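Side-chain contacts in putative peptidase (Chlamydophila abortus, PDB 3CE2), which probably acts as a zinc-dependent oligopeptidase of the M3B family that degrades a variety of small peptides: residues M444-D449 with I599-Q604; L341-T346 with K551-E556; D463-T468 with T540-A545. One frame throughout, in Å; residues are numbered along the deposited sequence.

Overall arrangement
In chain order the segments run 341-346, 444-449, 463-468, 540-545, 551-556, 599-604. Contacts 1 and 2 therefore cross along the sequence, while contact 3 lies nested inside the loops closed by both. Contact 3 is the innermost, about 12 Å from the chain centre; the other two lie farther out, on the same side, with their centres about 16 Å apart. Contacts 2 and 3 share helix 536-553, and contact 1 touches contact 3 directly, I599 CD1 meeting I465 CG2 at 3.6 Å. Helices 431-447, 451-487, 536-553 and 590-607 are thus joined by packing, and contact 2 brings in the turn leading to helix 345-357, in the helical fold carrying the zinc site of H402, H406 and E430.

Contact 1: residues M444-D449 with I599-Q604; sequences MLKESD and IEKKIQ
Neither K446 nor L445 presents a flat group to K601 and K602; the ring nearby is that of F598, on the same helix as K602 and in cation-pi contact with it. What meets across the gap is lysine with lysine and leucine with lysine. K446 and K601 bring their ammonium ends together, NZ of K446 standing 4.0 Å from NZ of K601, and the two chains cross at about a right angle. K601 gets there nearly straight, its chain extended beyond CG. K446 runs out extended too, then bends at its last torsion, chi4 46°, which turns NZ out of the line of the chain.

K602 is more buried than its neighbour K601, and it is folded where K601 is stretched. Bends at chi2 (-87°) and again at chi4 (-86°) take its methylenes round so that CE of K602 comes alongside L445, 4.3 Å from CD1 of that residue. K602 NZ is held by a salt bridge to D442, one turn before K446 on the facing helix, and lies 5.7 Å from K446 NZ. D442 also has a long, weak ion pair with K446, and E605 has similar weak pairs with K601 and K602, so three positive ends gather about two carboxylates; this probably eases their closeness. Beneath the charges, L445 packs on I457 and L458 of helix 451-487.

The backbones stay well apart, L445 and K602 coming nearest with 10.2 Å between their CA atoms. This is a partly buried meeting of the C-terminal end of helix 431-447 with helix 590-607, bridged by long side chains: aliphatic lysine packing on leucine, beside the K602 to D442 interhelical salt bridge, away from the metal sites.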
ATOM      1  N   MET A 444     -14.361  -9.780  17.298  1.00 53.07           N
ATOM      2  CA  MET A 444     -14.609 -11.223  17.273  1.00 51.37           C
ATOM      3  C   MET A 444     -14.039 -11.903  18.508  1.00 50.71           C
ATOM      4  O   MET A 444     -14.599 -12.887  18.971  1.00 55.79           O
ATOM      5  CB  MET A 444     -14.067 -11.884  16.001  1.00 46.99           C
ATOM      6  CG  MET A 444     -14.926 -11.649  14.792  1.00 49.65           C
ATOM      7  SD  MET A 444     -14.336 -12.538  13.339  1.00 50.79           S
ATOM      8  CE  MET A 444     -14.972 -14.177  13.718  1.00 53.54           C
ATOM      9  N   LEU A 445     -12.929 -11.392  19.028  1.00 50.51           N
ATOM     10  CA  LEU A 445     -12.370 -11.897  20.280  1.00 57.03           C
ATOM     11  C   LEU A 445     -13.325 -11.662  21.416  1.00 59.98           C
ATOM     12  O   LEU A 445     -13.689 -12.585  22.124  1.00 65.38           O
ATOM     13  CB  LEU A 445     -11.114 -11.143  20.640  1.00 62.09           C
ATOM     14  CG  LEU A 445      -9.864 -11.559  19.919  1.00 65.86           C
ATOM     15  CD1 LEU A 445      -8.706 -10.839  20.590  1.00 66.75           C
ATOM     16  CD2 LEU A 445      -9.739 -13.076  20.018  1.00 67.19           C
ATOM     17  N   LYS A 446     -13.693 -10.401  21.607  1.00 61.06           N
ATOM     18  CA  LYS A 446     -14.674 -10.029  22.602  1.00 59.14           C
ATOM     19  C   LYS A 446     -15.884 -10.947  22.524  1.00 60.72           C
ATOM     20  O   LYS A 446     -16.419 -11.341  23.545  1.00 65.59           O
ATOM     21  CB  LYS A 446     -15.110  -8.581  22.407  1.00 60.27           C
ATOM     22  CG  LYS A 446     -14.127  -7.542  22.949  1.00 63.82           C
ATOM     23  CD  LYS A 446     -14.618  -6.111  22.645  1.00 64.62           C
ATOM     24  CE  LYS A 446     -13.810  -5.029  23.396  1.00 66.45           C
ATOM     25  NZ  LYS A 446     -12.316  -5.242  23.330  1.00 65.97           N
ATOM     26  N   GLU A 447     -16.318 -11.299  21.322  1.00 62.39           N
ATOM     27  CA  GLU A 447     -17.582 -12.012  21.185  1.00 66.20           C
ATOM     28  C   GLU A 447     -17.421 -13.495  21.303  1.00 66.94           C
ATOM     29  O   GLU A 447     -18.404 -14.215  21.374  1.00 69.44           O
ATOM     30  CB  GLU A 447     -18.258 -11.704  19.849  1.00 71.17           C
ATOM     31  CG  GLU A 447     -18.877 -10.307  19.769  1.00 82.27           C
ATOM     32  CD  GLU A 447     -19.733  -9.957  20.984  1.00 86.36           C
ATOM     33  OE1 GLU A 447     -20.656 -10.739  21.308  1.00 88.79           O
ATOM     34  OE2 GLU A 447     -19.483  -8.898  21.610  1.00 87.86           O
ATOM     35  N   SER A 448     -16.181 -13.955  21.318  1.00 70.11           N
ATOM     36  CA  SER A 448     -15.906 -15.376  21.181  1.00 71.94           C
ATOM     37  C   SER A 448     -16.050 -16.124  22.495  1.00 74.25           C
ATOM     38  O   SER A 448     -15.869 -15.551  23.578  1.00 71.34           O
ATOM     39  CB  SER A 448     -14.500 -15.576  20.631  1.00 71.00           C
ATOM     40  OG  SER A 448     -14.170 -16.948  20.574  1.00 76.15           O
ATOM     41  N   ASP A 449     -16.367 -17.409  22.395  1.00 77.40           N
ATOM     42  CA  ASP A 449     -16.389 -18.272  23.573  1.00 86.53           C
ATOM     43  C   ASP A 449     -15.314 -19.338  23.504  1.00 86.36           C
ATOM     44  O   ASP A 449     -14.659 -19.614  24.502  1.00 86.50           O
ATOM     45  CB  ASP A 449     -17.770 -18.892  23.770  1.00 93.44           C
ATOM     46  CG  ASP A 449     -18.780 -17.881  24.287  1.00100.43           C
ATOM     47  OD1 ASP A 449     -18.390 -17.031  25.120  1.00101.36           O
ATOM     48  OD2 ASP A 449     -19.953 -17.919  23.853  1.00103.57           O
ATOM     49  N   ILE A 599      -0.818  -3.378  21.065  1.00 38.42           N
ATOM     50  CA  ILE A 599      -0.120  -4.625  20.846  1.00 39.66           C
ATOM     51  C   ILE A 599       0.122  -5.316  22.183  1.00 46.02           C
ATOM     52  O   ILE A 599      -0.143  -6.512  22.331  1.00 49.77           O
ATOM     53  CB  ILE A 599       1.178  -4.368  20.082  1.00 40.79           C
ATOM     54  CG1 ILE A 599       0.839  -3.828  18.694  1.00 36.89           C
ATOM     55  CG2 ILE A 599       1.999  -5.611  19.953  1.00 38.54           C
ATOM     56  CD1 ILE A 599       1.942  -3.050  18.087  1.00 34.39           C
ATOM     57  N   GLU A 600       0.584  -4.547  23.166  1.00 45.25           N
ATOM     58  CA  GLU A 600       0.849  -5.073  24.491  1.00 42.88           C
ATOM     59  C   GLU A 600      -0.379  -5.739  25.053  1.00 46.36           C
ATOM     60  O   GLU A 600      -0.305  -6.829  25.635  1.00 48.41           O
ATOM     61  CB  GLU A 600       1.257  -3.941  25.411  1.00 56.04           C
ATOM     62  CG  GLU A 600       1.592  -4.362  26.817  1.00 66.16           C
ATOM     63  CD  GLU A 600       2.962  -4.987  26.919  1.00 73.38           C
ATOM     64  OE1 GLU A 600       3.948  -4.325  26.517  1.00 73.89           O
ATOM     65  OE2 GLU A 600       3.047  -6.138  27.409  1.00 79.32           O
ATOM     66  N   LYS A 601      -1.525  -5.097  24.868  1.00 42.59           N
ATOM     67  CA  LYS A 601      -2.737  -5.650  25.422  1.00 46.49           C
ATOM     68  C   LYS A 601      -3.011  -7.010  24.816  1.00 49.40           C
ATOM     69  O   LYS A 601      -3.424  -7.938  25.508  1.00 56.51           O
ATOM     70  CB  LYS A 601      -3.917  -4.735  25.173  1.00 48.26           C
ATOM     71  CG  LYS A 601      -5.099  -5.130  25.975  1.00 52.58           C
ATOM     72  CD  LYS A 601      -6.368  -4.556  25.416  1.00 58.11           C
ATOM     73  CE  LYS A 601      -7.553  -5.221  26.107  1.00 63.40           C
ATOM     74  NZ  LYS A 601      -8.760  -5.276  25.254  1.00 65.57           N
ATOM     75  N   LYS A 602      -2.766  -7.130  23.518  1.00 49.50           N
ATOM     76  CA  LYS A 602      -3.107  -8.349  22.797  1.00 46.05           C
ATOM     77  C   LYS A 602      -2.127  -9.459  23.167  1.00 47.87           C
ATOM     78  O   LYS A 602      -2.520 -10.622  23.298  1.00 42.66           O
ATOM     79  CB  LYS A 602      -3.065  -8.097  21.292  1.00 45.92           C
ATOM     80  CG  LYS A 602      -4.188  -7.252  20.775  1.00 43.26           C
ATOM     81  CD  LYS A 602      -5.389  -8.075  20.440  1.00 44.59           C
ATOM     82  CE  LYS A 602      -6.558  -7.204  20.044  1.00 47.14           C
ATOM     83  NZ  LYS A 602      -7.257  -6.803  21.291  1.00 46.64           N
ATOM     84  N   ILE A 603      -0.852  -9.104  23.341  1.00 40.26           N
ATOM     85  CA  ILE A 603       0.130 -10.096  23.754  1.00 43.55           C
ATOM     86  C   ILE A 603      -0.260 -10.668  25.115  1.00 51.99           C
ATOM     87  O   ILE A 603      -0.155 -11.868  25.331  1.00 54.45           O
ATOM     88  CB  ILE A 603       1.554  -9.518  23.811  1.00 39.20           C
ATOM     89  CG1 ILE A 603       2.020  -9.123  22.409  1.00 35.17           C
ATOM     90  CG2 ILE A 603       2.519 -10.518  24.420  1.00 31.76           C
ATOM     91  CD1 ILE A 603       3.400  -8.548  22.374  1.00 38.26           C
ATOM     92  N   GLN A 604      -0.737  -9.810  26.015  1.00 57.52           N
ATOM     93  CA  GLN A 604      -1.157 -10.260  27.343  1.00 60.30           C
ATOM     94  C   GLN A 604      -2.399 -11.119  27.293  1.00 60.15           C
ATOM     95  O   GLN A 604      -2.454 -12.133  27.973  1.00 62.45           O
ATOM     96  CB  GLN A 604      -1.376  -9.093  28.302  1.00 62.76           C
ATOM     97  CG  GLN A 604      -0.090  -8.491  28.841  1.00 69.74           C
ATOM     98  CD  GLN A 604      -0.329  -7.127  29.506  1.00 76.70           C
ATOM     99  OE1 GLN A 604       0.623  -6.416  29.859  1.00 76.84           O
ATOM    100  NE2 GLN A 604      -1.604  -6.758  29.671  1.00 74.22           N
TER

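Contact 2: residues L341-T346 with K551-E556; sequences LSPLGT and KILNNE
I552 and L553, the two residues that pack on P343 and L344, belong to the last turn of a helix where the carbonyl of K551 takes two amides: that of E556, with E556 N 3.0 Å from K551 O, and more weakly that of N554. The bond from E556 N to K551 O and a second from N555 N to I552 O, with positive phi at N555 (50°), make a Schellman motif.

Across from this helix end the contact is apolar. P343 and I552 both direct their CB toward the other segment. CG2 of I552 is the branch that touches: it lies 3.9 Å from CB of P343 and also 3.6 Å from the carbonyl O of P343, so one methyl covers both ring carbon and backbone. It is placed there by being anti to the backbone N of I552, while CG1 stands beside that N. L553 reaches the outer part of the same ring, its CD2 4.2 Å from CG of P343. L344 starts off facing the other way, yet its CD2 comes within 4.3 Å of CD1 of I552.

Each side is anchored further: L341 and L344 rest on L439 of helix 431-447, I552 touches Y563, and E556 has a salt bridge to K594. The side chain of L344 is still about 12 Å from that of the zinc ligand H402. In sum, a Schellman-capped helix C-terminus packs against the 3-10 turn that joins helices 330-340 and 345-357.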
ATOM      1  N   LEU A 341     -17.931  -3.718  13.361  1.00 41.50           N
ATOM      2  CA  LEU A 341     -17.441  -2.381  13.147  1.00 42.86           C
ATOM      3  C   LEU A 341     -18.249  -1.337  13.909  1.00 49.95           C
ATOM      4  O   LEU A 341     -17.962  -0.136  13.802  1.00 52.00           O
ATOM      5  CB  LEU A 341     -17.397  -2.064  11.654  1.00 43.26           C
ATOM      6  CG  LEU A 341     -16.565  -3.030  10.798  1.00 47.56           C
ATOM      7  CD1 LEU A 341     -16.424  -2.499   9.387  1.00 47.25           C
ATOM      8  CD2 LEU A 341     -15.196  -3.280  11.403  1.00 43.05           C
ATOM      9  N   SER A 342     -19.227  -1.777  14.705  1.00 46.22           N
ATOM     10  CA  SER A 342     -20.086  -0.814  15.425  1.00 50.05           C
ATOM     11  C   SER A 342     -19.366   0.328  16.183  1.00 47.60           C
ATOM     12  O   SER A 342     -19.892   1.434  16.288  1.00 46.47           O
ATOM     13  CB  SER A 342     -21.139  -1.502  16.325  1.00 49.99           C
ATOM     14  OG  SER A 342     -20.552  -2.273  17.357  1.00 54.90           O
ATOM     15  N   PRO A 343     -18.166   0.078  16.719  1.00 46.31           N
ATOM     16  CA  PRO A 343     -17.503   1.244  17.308  1.00 44.95           C
ATOM     17  C   PRO A 343     -17.223   2.372  16.305  1.00 49.66           C
ATOM     18  O   PRO A 343     -16.832   3.462  16.713  1.00 52.66           O
ATOM     19  CB  PRO A 343     -16.196   0.673  17.846  1.00 40.21           C
ATOM     20  CG  PRO A 343     -16.484  -0.771  18.054  1.00 43.46           C
ATOM     21  CD  PRO A 343     -17.386  -1.152  16.908  1.00 44.30           C
ATOM     22  N   LEU A 344     -17.413   2.130  15.010  1.00 50.70           N
ATOM     23  CA  LEU A 344     -17.232   3.200  14.038  1.00 49.80           C
ATOM     24  C   LEU A 344     -18.505   4.016  13.899  1.00 51.50           C
ATOM     25  O   LEU A 344     -18.567   4.989  13.133  1.00 51.03           O
ATOM     26  CB  LEU A 344     -16.797   2.646  12.695  1.00 50.53           C
ATOM     27  CG  LEU A 344     -15.439   1.949  12.697  1.00 47.43           C
ATOM     28  CD1 LEU A 344     -15.063   1.578  11.297  1.00 43.79           C
ATOM     29  CD2 LEU A 344     -14.383   2.836  13.294  1.00 48.63           C
ATOM     30  N   GLY A 345     -19.526   3.627  14.652  1.00 49.71           N
ATOM     31  CA  GLY A 345     -20.744   4.408  14.696  1.00 51.42           C
ATOM     32  C   GLY A 345     -21.846   3.937  13.770  1.00 55.52           C
ATOM     33  O   GLY A 345     -21.595   3.390  12.691  1.00 57.04           O
ATOM     34  N   THR A 346     -23.078   4.165  14.210  1.00 58.31           N
ATOM     35  CA  THR A 346     -24.276   3.818  13.461  1.00 56.75           C
ATOM     36  C   THR A 346     -24.178   4.255  12.006  1.00 54.82           C
ATOM     37  O   THR A 346     -24.526   3.501  11.097  1.00 51.30           O
ATOM     38  CB  THR A 346     -25.518   4.483  14.103  1.00 54.70           C
ATOM     39  OG1 THR A 346     -25.675   3.968  15.419  1.00 56.24           O
ATOM     40  CG2 THR A 346     -26.772   4.178  13.322  1.00 53.25           C
ATOM     41  N   LYS A 551      -7.721   4.635  20.498  1.00 45.03           N
ATOM     42  CA  LYS A 551      -8.494   5.755  20.999  1.00 43.72           C
ATOM     43  C   LYS A 551      -9.988   5.477  20.889  1.00 48.80           C
ATOM     44  O   LYS A 551     -10.753   5.803  21.795  1.00 47.44           O
ATOM     45  CB  LYS A 551      -8.147   7.034  20.243  1.00 43.79           C
ATOM     46  CG  LYS A 551      -6.732   7.529  20.474  1.00 45.79           C
ATOM     47  CD  LYS A 551      -6.416   8.825  19.691  1.00 47.72           C
ATOM     48  CE  LYS A 551      -5.167   9.477  20.291  1.00 52.88           C
ATOM     49  NZ  LYS A 551      -4.326  10.214  19.307  1.00 58.36           N
ATOM     50  N   ILE A 552     -10.407   4.862  19.786  1.00 47.30           N
ATOM     51  CA  ILE A 552     -11.822   4.633  19.578  1.00 41.55           C
ATOM     52  C   ILE A 552     -12.322   3.567  20.538  1.00 43.79           C
ATOM     53  O   ILE A 552     -13.403   3.700  21.099  1.00 43.41           O
ATOM     54  CB  ILE A 552     -12.135   4.244  18.115  1.00 40.45           C
ATOM     55  CG1 ILE A 552     -12.090   5.478  17.225  1.00 39.54           C
ATOM     56  CG2 ILE A 552     -13.515   3.556  18.002  1.00 35.62           C
ATOM     57  CD1 ILE A 552     -11.755   5.160  15.783  1.00 38.80           C
ATOM     58  N   LEU A 553     -11.554   2.500  20.735  1.00 47.21           N
ATOM     59  CA  LEU A 553     -12.025   1.450  21.659  1.00 51.86           C
ATOM     60  C   LEU A 553     -12.034   1.880  23.141  1.00 54.09           C
ATOM     61  O   LEU A 553     -12.615   1.217  23.980  1.00 48.96           O
ATOM     62  CB  LEU A 553     -11.246   0.150  21.479  1.00 46.14           C
ATOM     63  CG  LEU A 553     -11.355  -0.489  20.097  1.00 50.98           C
ATOM     64  CD1 LEU A 553     -10.212  -1.511  19.839  1.00 46.00           C
ATOM     65  CD2 LEU A 553     -12.742  -1.114  19.901  1.00 46.98           C
ATOM     66  N   ASN A 554     -11.395   3.001  23.448  1.00 60.54           N
ATOM     67  CA  ASN A 554     -11.357   3.516  24.811  1.00 60.24           C
ATOM     68  C   ASN A 554     -12.154   4.803  25.018  1.00 63.94           C
ATOM     69  O   ASN A 554     -12.135   5.380  26.110  1.00 61.97           O
ATOM     70  CB  ASN A 554      -9.909   3.744  25.208  1.00 56.71           C
ATOM     71  CG  ASN A 554      -9.185   2.456  25.452  1.00 60.03           C
ATOM     72  OD1 ASN A 554      -9.721   1.542  26.086  1.00 61.65           O
ATOM     73  ND2 ASN A 554      -7.964   2.361  24.946  1.00 58.57           N
ATOM     74  N   ASN A 555     -12.845   5.232  23.961  1.00 64.53           N
ATOM     75  CA  ASN A 555     -13.604   6.483  23.921  1.00 66.72           C
ATOM     76  C   ASN A 555     -12.801   7.671  24.383  1.00 67.88           C
ATOM     77  O   ASN A 555     -13.263   8.445  25.208  1.00 72.14           O
ATOM     78  CB  ASN A 555     -14.886   6.370  24.738  1.00 66.18           C
ATOM     79  CG  ASN A 555     -15.384   4.954  24.805  1.00 70.74           C
ATOM     80  OD1 ASN A 555     -14.886   4.154  25.597  1.00 74.75           O
ATOM     81  ND2 ASN A 555     -16.347   4.615  23.952  1.00 69.58           N
ATOM     82  N   GLU A 556     -11.599   7.814  23.851  1.00 68.38           N
ATOM     83  CA  GLU A 556     -10.733   8.896  24.263  1.00 75.60           C
ATOM     84  C   GLU A 556     -11.146  10.151  23.553  1.00 81.84           C
ATOM     85  O   GLU A 556     -11.223  10.165  22.331  1.00 87.14           O
ATOM     86  CB  GLU A 556      -9.295   8.557  23.952  1.00 78.48           C
ATOM     87  CG  GLU A 556      -8.989   7.130  24.319  1.00 84.31           C
ATOM     88  CD  GLU A 556      -7.709   7.002  25.092  1.00 84.81           C
ATOM     89  OE1 GLU A 556      -6.765   7.768  24.779  1.00 85.70           O
ATOM     90  OE2 GLU A 556      -7.660   6.142  26.010  1.00 83.99           O
TER

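Contact 3: residues D463-T468 with T540-A545; sequences DTIFST and TGIIAA
Deep in the helical body, this is a buried helix-helix contact in which one residue, I542 of helix 536-553, is wedged against I465 and T468 of the long helix 451-487. I542 points its CB at the other helix and supplies the whole of its segment's side of the contact. Its CG1 is anti to the backbone N (chi1 -173°) and so turned toward the other helix, with CD1 lying between I465 and T468. CD1 of I542 is 4.3 Å from CA of I465 and 4.4 Å from CG1 of I465. The methyl thus sits low against the helix surface, reaching backbone as well as side chain.

CG2 of I542 also faces T468. As modelled, OG1 of T468 is 3.6 Å from I542 CG2, and the two side chains approach at a slant. That distance is tentative: chi1 of T468, at 122°, is off a staggered position and its CG2 is too close to a backbone oxygen, so which branch faces the isoleucine is doubtful. The spacing of 7.3 Å between T468 CA and I542 CA supports T468 lying against I542. T468 falls in a wider, pi-type turn of its helix, at 466-468.

The active-site metal ligands are near but not touched: the side chain of I542 is about 8 Å from that of E430, and the side chain of T468 about 9 Å from that of H402. L469, next along the helix, also packs on I542. Helices 431-447 and 590-607 pack alongside. The first, which follows directly on E430, puts T434 against I542 and M438 against T464; from the second, I603 and I592 touch neighbours of the contact residues, F466 and I543 respectively.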
ATOM      1  N   ASP A 463       0.746 -11.840  14.152  1.00 47.59           N
ATOM      2  CA  ASP A 463       1.605 -12.146  12.989  1.00 49.47           C
ATOM      3  C   ASP A 463       1.587 -10.968  12.000  1.00 51.29           C
ATOM      4  O   ASP A 463       2.635 -10.539  11.489  1.00 52.96           O
ATOM      5  CB  ASP A 463       1.146 -13.428  12.275  1.00 47.18           C
ATOM      6  CG  ASP A 463       1.420 -14.724  13.093  1.00 55.85           C
ATOM      7  OD1 ASP A 463       2.213 -14.712  14.086  1.00 47.88           O
ATOM      8  OD2 ASP A 463       0.825 -15.772  12.717  1.00 56.45           O
ATOM      9  N   THR A 464       0.385 -10.451  11.743  1.00 42.85           N
ATOM     10  CA  THR A 464       0.189  -9.324  10.845  1.00 44.57           C
ATOM     11  C   THR A 464       0.884  -8.077  11.377  1.00 45.71           C
ATOM     12  O   THR A 464       1.671  -7.431  10.675  1.00 49.01           O
ATOM     13  CB  THR A 464      -1.305  -9.017  10.725  1.00 44.67           C
ATOM     14  OG1 THR A 464      -1.946 -10.104  10.061  1.00 46.68           O
ATOM     15  CG2 THR A 464      -1.545  -7.743   9.959  1.00 39.55           C
ATOM     16  N   ILE A 465       0.594  -7.743  12.630  1.00 44.47           N
ATOM     17  CA  ILE A 465       1.231  -6.599  13.259  1.00 43.53           C
ATOM     18  C   ILE A 465       2.757  -6.756  13.243  1.00 43.17           C
ATOM     19  O   ILE A 465       3.485  -5.840  12.839  1.00 44.05           O
ATOM     20  CB  ILE A 465       0.717  -6.401  14.684  1.00 36.28           C
ATOM     21  CG1 ILE A 465      -0.784  -6.149  14.654  1.00 33.42           C
ATOM     22  CG2 ILE A 465       1.371  -5.225  15.295  1.00 31.20           C
ATOM     23  CD1 ILE A 465      -1.396  -6.046  16.029  1.00 29.16           C
ATOM     24  N   PHE A 466       3.248  -7.917  13.651  1.00 40.63           N
ATOM     25  CA  PHE A 466       4.700  -8.096  13.682  1.00 44.08           C
ATOM     26  C   PHE A 466       5.351  -8.119  12.316  1.00 45.91           C
ATOM     27  O   PHE A 466       6.457  -7.624  12.177  1.00 52.40           O
ATOM     28  CB  PHE A 466       5.148  -9.260  14.580  1.00 45.76           C
ATOM     29  CG  PHE A 466       5.197  -8.882  16.026  1.00 47.56           C
ATOM     30  CD1 PHE A 466       6.308  -8.213  16.542  1.00 46.14           C
ATOM     31  CD2 PHE A 466       4.105  -9.120  16.861  1.00 46.79           C
ATOM     32  CE1 PHE A 466       6.333  -7.811  17.863  1.00 46.02           C
ATOM     33  CE2 PHE A 466       4.127  -8.722  18.194  1.00 41.00           C
ATOM     34  CZ  PHE A 466       5.240  -8.079  18.693  1.00 45.55           C
ATOM     35  N   SER A 467       4.681  -8.647  11.301  1.00 47.00           N
ATOM     36  CA  SER A 467       5.288  -8.599   9.970  1.00 52.97           C
ATOM     37  C   SER A 467       5.108  -7.252   9.267  1.00 52.18           C
ATOM     38  O   SER A 467       5.992  -6.827   8.502  1.00 49.93           O
ATOM     39  CB  SER A 467       4.803  -9.737   9.075  1.00 56.45           C
ATOM     40  OG  SER A 467       3.511  -9.444   8.603  1.00 68.18           O
ATOM     41  N   THR A 468       3.993  -6.560   9.512  1.00 46.48           N
ATOM     42  CA  THR A 468       3.853  -5.307   8.803  1.00 47.44           C
ATOM     43  C   THR A 468       4.452  -4.118   9.548  1.00 46.49           C
ATOM     44  O   THR A 468       4.757  -3.094   8.932  1.00 48.74           O
ATOM     45  CB  THR A 468       2.427  -5.029   8.213  1.00 48.62           C
ATOM     46  OG1 THR A 468       1.891  -3.810   8.735  1.00 54.40           O
ATOM     47  CG2 THR A 468       1.482  -6.181   8.427  1.00 49.76           C
ATOM     48  N   THR A 540       4.170   3.046   9.245  1.00 36.49           N
ATOM     49  CA  THR A 540       3.462   4.245   9.664  1.00 39.29           C
ATOM     50  C   THR A 540       1.953   4.034   9.485  1.00 39.68           C
ATOM     51  O   THR A 540       1.177   4.300  10.386  1.00 48.88           O
ATOM     52  CB  THR A 540       3.947   5.507   8.905  1.00 38.21           C
ATOM     53  OG1 THR A 540       3.907   5.259   7.500  1.00 53.39           O
ATOM     54  CG2 THR A 540       5.374   5.836   9.271  1.00 36.62           C
ATOM     55  N   GLY A 541       1.532   3.532   8.333  1.00 42.32           N
ATOM     56  CA  GLY A 541       0.136   3.155   8.148  1.00 34.07           C
ATOM     57  C   GLY A 541      -0.419   2.301   9.285  1.00 38.22           C
ATOM     58  O   GLY A 541      -1.442   2.647   9.885  1.00 39.39           O
ATOM     59  N   ILE A 542       0.243   1.196   9.622  1.00 33.67           N
ATOM     60  CA  ILE A 542      -0.294   0.375  10.706  1.00 39.07           C
ATOM     61  C   ILE A 542      -0.250   1.080  12.075  1.00 41.86           C
ATOM     62  O   ILE A 542      -1.193   0.964  12.883  1.00 39.55           O
ATOM     63  CB  ILE A 542       0.297  -1.064  10.758  1.00 43.66           C
ATOM     64  CG1 ILE A 542      -0.444  -1.880  11.814  1.00 46.31           C
ATOM     65  CG2 ILE A 542       1.773  -1.058  11.064  1.00 40.94           C
ATOM     66  CD1 ILE A 542      -0.769  -3.294  11.361  1.00 46.78           C
ATOM     67  N   ILE A 543       0.808   1.847  12.320  1.00 35.99           N
ATOM     68  CA  ILE A 543       0.869   2.631  13.544  1.00 37.69           C
ATOM     69  C   ILE A 543      -0.335   3.576  13.613  1.00 41.44           C
ATOM     70  O   ILE A 543      -1.054   3.625  14.611  1.00 42.69           O
ATOM     71  CB  ILE A 543       2.213   3.364  13.666  1.00 39.32           C
ATOM     72  CG1 ILE A 543       3.285   2.362  14.075  1.00 38.57           C
ATOM     73  CG2 ILE A 543       2.152   4.469  14.687  1.00 34.19           C
ATOM     74  CD1 ILE A 543       4.685   2.835  13.780  1.00 43.00           C
ATOM     75  N   ALA A 544      -0.604   4.294  12.535  1.00 43.77           N
ATOM     76  CA  ALA A 544      -1.732   5.228  12.556  1.00 41.30           C
ATOM     77  C   ALA A 544      -3.059   4.507  12.767  1.00 41.88           C
ATOM     78  O   ALA A 544      -3.912   4.990  13.518  1.00 45.60           O
ATOM     79  CB  ALA A 544      -1.776   6.025  11.294  1.00 34.64           C
ATOM     80  N   ALA A 545      -3.239   3.365  12.094  1.00 39.83           N
ATOM     81  CA  ALA A 545      -4.495   2.612  12.174  1.00 37.26           C
ATOM     82  C   ALA A 545      -4.712   2.139  13.605  1.00 43.58           C
ATOM     83  O   ALA A 545      -5.812   2.266  14.151  1.00 44.70           O
ATOM     84  CB  ALA A 545      -4.463   1.425  11.237  1.00 37.56           C
TER